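Local coordinates for protein EmGH1 (Erythrobacter marinus, PDB 5Z87) that probably hydrolyses beta-glucosidic bonds, releasing glucose from the ends of beta-linked sugars, as a member of glycoside hydrolase family 3, at residues 444-448 and 490-494; 439-444 and 531-535; 447-451 and 602-606. The contacts are given in a common frame with arbitrary orientation. Numbering follows the deposited sequence.

Contact 1 of 3, residues 444-448 and 490-494; sequences AASVH and EGNNE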
loop_
_atom_site.group_PDB
_atom_site.type_symbol
_atom_site.label_atom_id
_atom_site.label_comp_id
_atom_site.label_asym_id
_atom_site.label_seq_id
_atom_site.Cartn_x
_atom_site.Cartn_y
_atom_site.Cartn_z
ATOM N N ALA A 444 -14.100 2.265 30.837
ATOM C CA ALA A 444 -14.855 3.167 31.705
ATOM C C ALA A 444 -14.098 3.489 32.987
ATOM O O ALA A 444 -13.914 4.666 33.322
ATOM C CB ALA A 444 -16.228 2.570 32.046
ATOM N N ALA A 445 -13.654 2.456 33.703
ATOM C CA ALA A 445 -13.080 2.604 35.034
ATOM C C ALA A 445 -11.580 2.851 35.015
ATOM O O ALA A 445 -11.030 3.347 36.002
ATOM C CB ALA A 445 -13.370 1.351 35.866
ATOM N N SER A 446 -10.921 2.503 33.923
ATOM C CA SER A 446 -9.495 2.694 33.725
ATOM C C SER A 446 -9.198 4.049 33.082
ATOM O O SER A 446 -9.988 4.579 32.293
ATOM C CB SER A 446 -8.953 1.547 32.860
ATOM O OG SER A 446 -9.910 1.137 31.875
ATOM N N VAL A 447 -8.054 4.623 33.458
ATOM C CA VAL A 447 -7.529 5.805 32.779
ATOM C C VAL A 447 -6.746 5.349 31.552
ATOM O O VAL A 447 -5.999 4.367 31.607
ATOM C CB VAL A 447 -6.643 6.630 33.734
ATOM C CG1 VAL A 447 -6.095 7.858 33.037
ATOM C CG2 VAL A 447 -7.424 7.040 34.979
ATOM N N HIS A 448 -6.909 6.044 30.429
ATOM C CA HIS A 448 -6.145 5.708 29.233
ATOM C C HIS A 448 -5.494 6.958 28.678
ATOM O O HIS A 448 -6.180 7.908 28.279
ATOM C CB HIS A 448 -7.019 5.006 28.205
ATOM C CG HIS A 448 -7.394 3.631 28.641
ATOM N ND1 HIS A 448 -6.548 2.553 28.489
ATOM C CD2 HIS A 448 -8.473 3.171 29.320
ATOM C CE1 HIS A 448 -7.117 1.475 29.005
ATOM N NE2 HIS A 448 -8.285 1.823 29.513
ATOM N N GLU A 490 -9.003 -5.103 33.756
ATOM C CA GLU A 490 -10.374 -4.814 34.150
ATOM C C GLU A 490 -10.349 -3.942 35.399
ATOM O O GLU A 490 -9.374 -3.937 36.158
ATOM C CB GLU A 490 -11.178 -6.096 34.425
ATOM C CG GLU A 490 -11.275 -7.065 33.251
ATOM C CD GLU A 490 -12.172 -8.264 33.558
ATOM O OE1 GLU A 490 -12.998 -8.160 34.498
ATOM O OE2 GLU A 490 -12.054 -9.306 32.865
ATOM N N GLY A 491 -11.433 -3.201 35.608
ATOM C CA GLY A 491 -11.452 -2.331 36.761
ATOM C C GLY A 491 -10.582 -1.107 36.524
ATOM O O GLY A 491 -10.288 -0.726 35.386
ATOM N N ASN A 492 -10.158 -0.490 37.628
ATOM C CA ASN A 492 -9.457 0.781 37.524
ATOM C C ASN A 492 -7.977 0.559 37.203
ATOM O O ASN A 492 -7.442 -0.554 37.294
ATOM C CB ASN A 492 -9.644 1.615 38.799
ATOM C CG ASN A 492 -9.226 0.878 40.062
ATOM O OD1 ASN A 492 -8.126 0.328 40.149
ATOM N ND2 ASN A 492 -10.114 0.862 41.050
ATOM N N ASN A 493 -7.325 1.653 36.811
ATOM C CA ASN A 493 -5.979 1.667 36.252
ATOM C C ASN A 493 -5.014 2.431 37.153
ATOM O O ASN A 493 -4.209 3.246 36.689
ATOM C CB ASN A 493 -5.994 2.276 34.853
ATOM C CG ASN A 493 -5.604 1.284 33.787
ATOM O OD1 ASN A 493 -5.532 0.083 34.045
ATOM N ND2 ASN A 493 -5.354 1.774 32.579
ATOM N N GLU A 494 -5.083 2.175 38.456
ATOM C CA GLU A 494 -4.332 2.946 39.439
ATOM C C GLU A 494 -3.142 2.202 40.023
ATOM O O GLU A 494 -2.087 2.809 40.225
ATOM C CB GLU A 494 -5.267 3.402 40.568
ATOM C CG GLU A 494 -6.495 4.155 40.061
ATOM C CD GLU A 494 -7.326 4.774 41.173
ATOM O OE1 GLU A 494 -6.891 4.728 42.345
ATOM O OE2 GLU A 494 -8.410 5.318 40.869
HETATM O O HOH W 1 -11.542 -0.934 33.012
#
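Two irregular loops meet here, with Ser446 and Asn492 at closest register, their CA atoms 4.3 Å apart. Neither segment is helix or strand, and the backbones approach without pairing as a sheet: Asn492 CA lies 3.4 Å from Ala445 O in a CA-H...O contact. Gly491 adopts a positive phi of 75°, which favours glycine, and its carbonyl O lies 3.7 Å from Ala445 CB, where a small methyl group fits. Asn493 makes the direct polar link. Its CB points toward 444-448, and its side-chain amide donates from Asn493 ND2 to Val447 O (2.8 Å); asparagine suits the place because a short amide can satisfy a loop carbonyl that lacks a strand partner. The same ND2 lies over a face of the His448 ring. Ser446 OG shares a 2.9 Å hydrogen bond with His448 NE2 and also binds a water, which donates to Gly491 O at 2.7 Å; the other ring nitrogen, ND1, is hydrogen-bonded to Glu536. In this protein the amide and the water thus tie together loops following the parallel neighbours 436-440 and 476-480, which meet at the C-terminal edge of the sheet, as expected for the alpha/beta sandwich of family 3 C-terminal domains.

Contact 2 of 3, residues 439-444 and 531-535; sequences VVGPNA and CLGGN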
loop_
_atom_site.group_PDB
_atom_site.type_symbol
_atom_site.label_atom_id
_atom_site.label_comp_id
_atom_site.label_asym_id
_atom_site.label_seq_id
_atom_site.Cartn_x
_atom_site.Cartn_y
_atom_site.Cartn_z
ATOM N N VAL A 439 -22.591 3.303 33.645
ATOM C CA VAL A 439 -21.336 3.540 32.937
ATOM C C VAL A 439 -20.649 2.192 32.785
ATOM O O VAL A 439 -20.288 1.562 33.785
ATOM C CB VAL A 439 -20.446 4.545 33.687
ATOM C CG1 VAL A 439 -19.142 4.786 32.936
ATOM C CG2 VAL A 439 -21.186 5.859 33.878
ATOM N N VAL A 440 -20.476 1.739 31.540
ATOM C CA VAL A 440 -20.102 0.358 31.253
ATOM C C VAL A 440 -19.113 0.306 30.093
ATOM O O VAL A 440 -19.192 1.099 29.149
ATOM C CB VAL A 440 -21.359 -0.483 30.937
ATOM C CG1 VAL A 440 -22.231 0.269 29.954
ATOM C CG2 VAL A 440 -20.989 -1.844 30.367
ATOM N N GLY A 441 -18.186 -0.657 30.163
ATOM C CA GLY A 441 -17.261 -0.918 29.082
ATOM C C GLY A 441 -15.816 -1.063 29.525
ATOM O O GLY A 441 -15.425 -0.650 30.624
ATOM N N PRO A 442 -14.985 -1.651 28.663
ATOM C CA PRO A 442 -13.583 -1.887 29.048
ATOM C C PRO A 442 -12.803 -0.613 29.334
ATOM O O PRO A 442 -11.816 -0.668 30.075
ATOM C CB PRO A 442 -13.011 -2.644 27.844
ATOM C CG PRO A 442 -13.891 -2.242 26.692
ATOM C CD PRO A 442 -15.268 -2.087 27.286
ATOM N N ASN A 443 -13.228 0.542 28.823
ATOM C CA ASN A 443 -12.497 1.782 29.048
ATOM C C ASN A 443 -13.248 2.764 29.939
ATOM O O ASN A 443 -13.046 3.976 29.832
ATOM C CB ASN A 443 -12.139 2.431 27.715
ATOM C CG ASN A 443 -11.158 1.597 26.929
ATOM O OD1 ASN A 443 -10.491 0.721 27.495
ATOM N ND2 ASN A 443 -11.086 1.828 25.616
ATOM N N ALA A 444 -14.100 2.265 30.837
ATOM C CA ALA A 444 -14.855 3.167 31.705
ATOM C C ALA A 444 -14.098 3.489 32.987
ATOM O O ALA A 444 -13.914 4.666 33.322
ATOM C CB ALA A 444 -16.228 2.570 32.046
ATOM N N CYS A 531 -18.327 2.887 27.138
ATOM C CA CYS A 531 -16.943 3.341 26.982
ATOM C C CYS A 531 -16.156 2.217 26.315
ATOM O O CYS A 531 -15.799 1.226 26.960
ATOM C CB CYS A 531 -16.347 3.722 28.330
ATOM S SG CYS A 531 -17.275 5.046 29.135
ATOM N N LEU A 532 -15.899 2.376 25.016
ATOM C CA LEU A 532 -15.344 1.319 24.179
ATOM C C LEU A 532 -14.161 1.862 23.374
ATOM O O LEU A 532 -13.841 3.057 23.409
ATOM C CB LEU A 532 -16.423 0.751 23.244
ATOM C CG LEU A 532 -17.837 0.546 23.802
ATOM C CD1 LEU A 532 -18.835 0.417 22.677
ATOM C CD2 LEU A 532 -17.870 -0.688 24.663
ATOM N N GLY A 533 -13.505 0.966 22.640
ATOM C CA GLY A 533 -12.476 1.371 21.700
ATOM C C GLY A 533 -11.327 0.391 21.641
ATOM O O GLY A 533 -11.487 -0.759 21.207
ATOM N N GLY A 534 -10.153 0.844 22.076
ATOM C CA GLY A 534 -8.975 0.006 22.158
ATOM C C GLY A 534 -8.150 0.504 23.322
ATOM O O GLY A 534 -8.539 1.449 24.003
ATOM N N ASN A 535 -7.007 -0.130 23.564
ATOM C CA ASN A 535 -6.152 0.348 24.647
ATOM C C ASN A 535 -4.702 0.327 24.178
ATOM O O ASN A 535 -4.396 0.049 23.009
ATOM C CB ASN A 535 -6.371 -0.458 25.941
ATOM C CG ASN A 535 -6.049 -1.931 25.789
ATOM O OD1 ASN A 535 -5.218 -2.322 24.969
ATOM N ND2 ASN A 535 -6.707 -2.761 26.590
HETATM O O HOH W 2 -8.953 -1.598 28.361
#
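Three direct hydrogen bonds join the segments. Cys531 N donates to Val440 O at 2.8 Å and nearly straight (167°), a regular bond between parallel strands. Asn443 N then donates to Cys531 O at 3.2 Å, so both backbone polar groups of Cys531 are engaged by the other segment. Further along, Asn443 ND2 reaches Gly534 O at 3.0 Å, while a water donates to Asn443 OD1 (2.9 Å) and accepts from Asn535 ND2 (3.1 Å). The asparagine amide thus continues the link where strand pairing has ended. Between these bonds Gly441 lies with its CA 3.4 Å from Cys531 O; an ideal CB there would come within 2.2 Å of that oxygen, so any side chain would clash. Residues 441-444 form a type I beta turn, closed by Ala444 N on Gly441 O at 3.2 Å; Pro442 suits its second position, where phi is near -60°, and has no amide hydrogen to leave unsatisfied. Small side chains suit Ala444 and Cys531, whose CB atoms are 3.9 Å apart; Val439 CG1 lies 4.2 Å from Cys531 SG, and Pro442 CD 4.0 Å from Leu532 CD2. Strands 436-440 and 527-533 are adjacent and parallel in the mixed sheet of the C-terminal domain. Strand 436-440 also pairs with 476-480, and 527-533 with 574-580. Helix 462-473 packs on Val439 and Cys531, whereas helix 561-569 packs on Val440, Pro442 and Leu532, so the sheet is held between helices as in an alpha/beta sandwich.

Contact 3 of 3, residues 447-451 and 602-606; sequences VHLGG and YPGEQ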
loop_
_atom_site.group_PDB
_atom_site.type_symbol
_atom_site.label_atom_id
_atom_site.label_comp_id
_atom_site.label_asym_id
_atom_site.label_seq_id
_atom_site.Cartn_x
_atom_site.Cartn_y
_atom_site.Cartn_z
ATOM N N VAL A 447 -8.054 4.623 33.458
ATOM C CA VAL A 447 -7.529 5.805 32.779
ATOM C C VAL A 447 -6.746 5.349 31.552
ATOM O O VAL A 447 -5.999 4.367 31.607
ATOM C CB VAL A 447 -6.643 6.630 33.734
ATOM C CG1 VAL A 447 -6.095 7.858 33.037
ATOM C CG2 VAL A 447 -7.424 7.040 34.979
ATOM N N HIS A 448 -6.909 6.044 30.429
ATOM C CA HIS A 448 -6.145 5.708 29.233
ATOM C C HIS A 448 -5.494 6.958 28.678
ATOM O O HIS A 448 -6.180 7.908 28.279
ATOM C CB HIS A 448 -7.019 5.006 28.205
ATOM C CG HIS A 448 -7.394 3.631 28.641
ATOM N ND1 HIS A 448 -6.548 2.553 28.489
ATOM C CD2 HIS A 448 -8.473 3.171 29.320
ATOM C CE1 HIS A 448 -7.117 1.475 29.005
ATOM N NE2 HIS A 448 -8.285 1.823 29.513
ATOM N N LEU A 449 -4.164 6.961 28.692
ATOM C CA LEU A 449 -3.389 8.117 28.291
ATOM C C LEU A 449 -2.604 7.898 27.005
ATOM O O LEU A 449 -2.195 8.878 26.376
ATOM C CB LEU A 449 -2.426 8.510 29.418
ATOM C CG LEU A 449 -3.104 8.840 30.742
ATOM C CD1 LEU A 449 -2.051 8.928 31.836
ATOM C CD2 LEU A 449 -3.910 10.132 30.636
ATOM N N GLY A 450 -2.401 6.655 26.593
ATOM C CA GLY A 450 -1.731 6.373 25.342
ATOM C C GLY A 450 -0.265 6.054 25.536
ATOM O O GLY A 450 0.296 6.150 26.634
ATOM N N GLY A 451 0.361 5.662 24.424
ATOM C CA GLY A 451 1.786 5.404 24.438
ATOM C C GLY A 451 2.572 6.613 24.908
ATOM O O GLY A 451 2.109 7.755 24.866
ATOM N N TYR A 602 -7.466 9.443 23.102
ATOM C CA TYR A 602 -7.017 9.353 24.493
ATOM C C TYR A 602 -7.091 10.764 25.033
ATOM O O TYR A 602 -6.318 11.626 24.584
ATOM C CB TYR A 602 -5.607 8.787 24.622
ATOM C CG TYR A 602 -5.503 7.307 24.329
ATOM C CD1 TYR A 602 -6.457 6.414 24.798
ATOM C CD2 TYR A 602 -4.460 6.803 23.562
ATOM C CE1 TYR A 602 -6.362 5.054 24.538
ATOM C CE2 TYR A 602 -4.348 5.452 23.310
ATOM C CZ TYR A 602 -5.309 4.577 23.794
ATOM O OH TYR A 602 -5.214 3.224 23.539
ATOM N N PRO A 603 -8.029 11.068 25.934
ATOM C CA PRO A 603 -8.327 12.472 26.241
ATOM C C PRO A 603 -7.498 13.065 27.380
ATOM O O PRO A 603 -7.817 14.145 27.886
ATOM C CB PRO A 603 -9.822 12.424 26.582
ATOM C CG PRO A 603 -10.010 11.075 27.159
ATOM C CD PRO A 603 -9.037 10.152 26.495
ATOM N N GLY A 604 -6.411 12.413 27.766
ATOM C CA GLY A 604 -5.530 13.016 28.746
ATOM C C GLY A 604 -6.021 12.798 30.167
ATOM O O GLY A 604 -6.999 12.097 30.420
ATOM N N GLU A 605 -5.322 13.423 31.123
ATOM C CA GLU A 605 -5.538 13.056 32.517
ATOM C C GLU A 605 -6.782 13.708 33.111
ATOM O O GLU A 605 -7.318 13.203 34.100
ATOM C CB GLU A 605 -4.296 13.386 33.347
ATOM C CG GLU A 605 -3.941 14.851 33.392
ATOM C CD GLU A 605 -3.033 15.177 34.565
ATOM O OE1 GLU A 605 -1.848 14.761 34.549
ATOM O OE2 GLU A 605 -3.515 15.831 35.516
ATOM N N GLN A 606 -7.262 14.794 32.521
ATOM C CA GLN A 606 -8.531 15.396 32.896
ATOM C C GLN A 606 -9.677 14.952 31.982
ATOM O O GLN A 606 -10.744 15.572 31.992
ATOM C CB GLN A 606 -8.404 16.923 32.892
ATOM C CG GLN A 606 -7.432 17.457 33.946
ATOM C CD GLN A 606 -7.737 16.949 35.360
ATOM O OE1 GLN A 606 -8.850 17.108 35.857
ATOM N NE2 GLN A 606 -6.742 16.330 36.007
#
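Tyr602 lays its ring against the backbone of 447-451, with Gly450 N over one face and Gly450 CA only 3.3 Å from Tyr602 CD2. Glycine is required at this point: an ideal CB would stand 2.8 Å from Tyr602 CD2, and the backbone angles of Gly450 (98/174) would also jam it against the preceding carbonyl. The same ring meets His448, whose CB is 3.7 Å from Tyr602 CE1, and Leu449 O sits 3.8 Å from Tyr602 CB. Leu449 starts with its CB directed away, but the end of the side chain swings back, resting CD2 on the next peptide, 3.4 Å from Gly604 C and 3.6 Å from Glu605 N. Gly604 is suited by its own backbone angles (82/-174), at which a CB would jam against the preceding carbonyl. Pro603 CD adds a lighter touch, 4.0 Å from His448 O. Loops following strands 436-440 and 596-601 of one sheet meet here, the second leading to Gln606, the N-cap of helix 607-615; bonds from Gly451 to Glu194 and His133, and from the Tyr602 backbone to Gln145, extend the site to the N-terminal domain. Polar groups find partners elsewhere: His448 ND1 and Gly450 N bond to Glu536, and Glu605 forms a salt bridge with Arg401 and a hydrogen bond with Gln142 N. The two loops share van der Waals contacts without hydrogen bonds, so their fit depends on shape: on Gly450, which admits the tyrosine ring, and on Leu449, whose methyl rests on the Gly604-Glu605 peptide.

All three contacts belong to the family 3 C-terminal domain and gather at the C-terminal ends of parallel strands of its mixed sheet. The chain leaves strand 436-440 through contact 2, where 439-444 pairs with 531-535, continues into contact 1 and then contact 3; Ala444 belongs to contacts 1 and 2, Val447 and His448 to contacts 1 and 3. The partner segments follow in the order 490-494, 531-535 and 602-606. Centres lie about 9 Å (1 and 2), 11 Å (1 and 3) and 13 Å (2 and 3) apart. The end of strand 436-440 and the loop after it thus bring together three segments that follow or end strands 476-480, 527-533 and 596-601 of the same sheet.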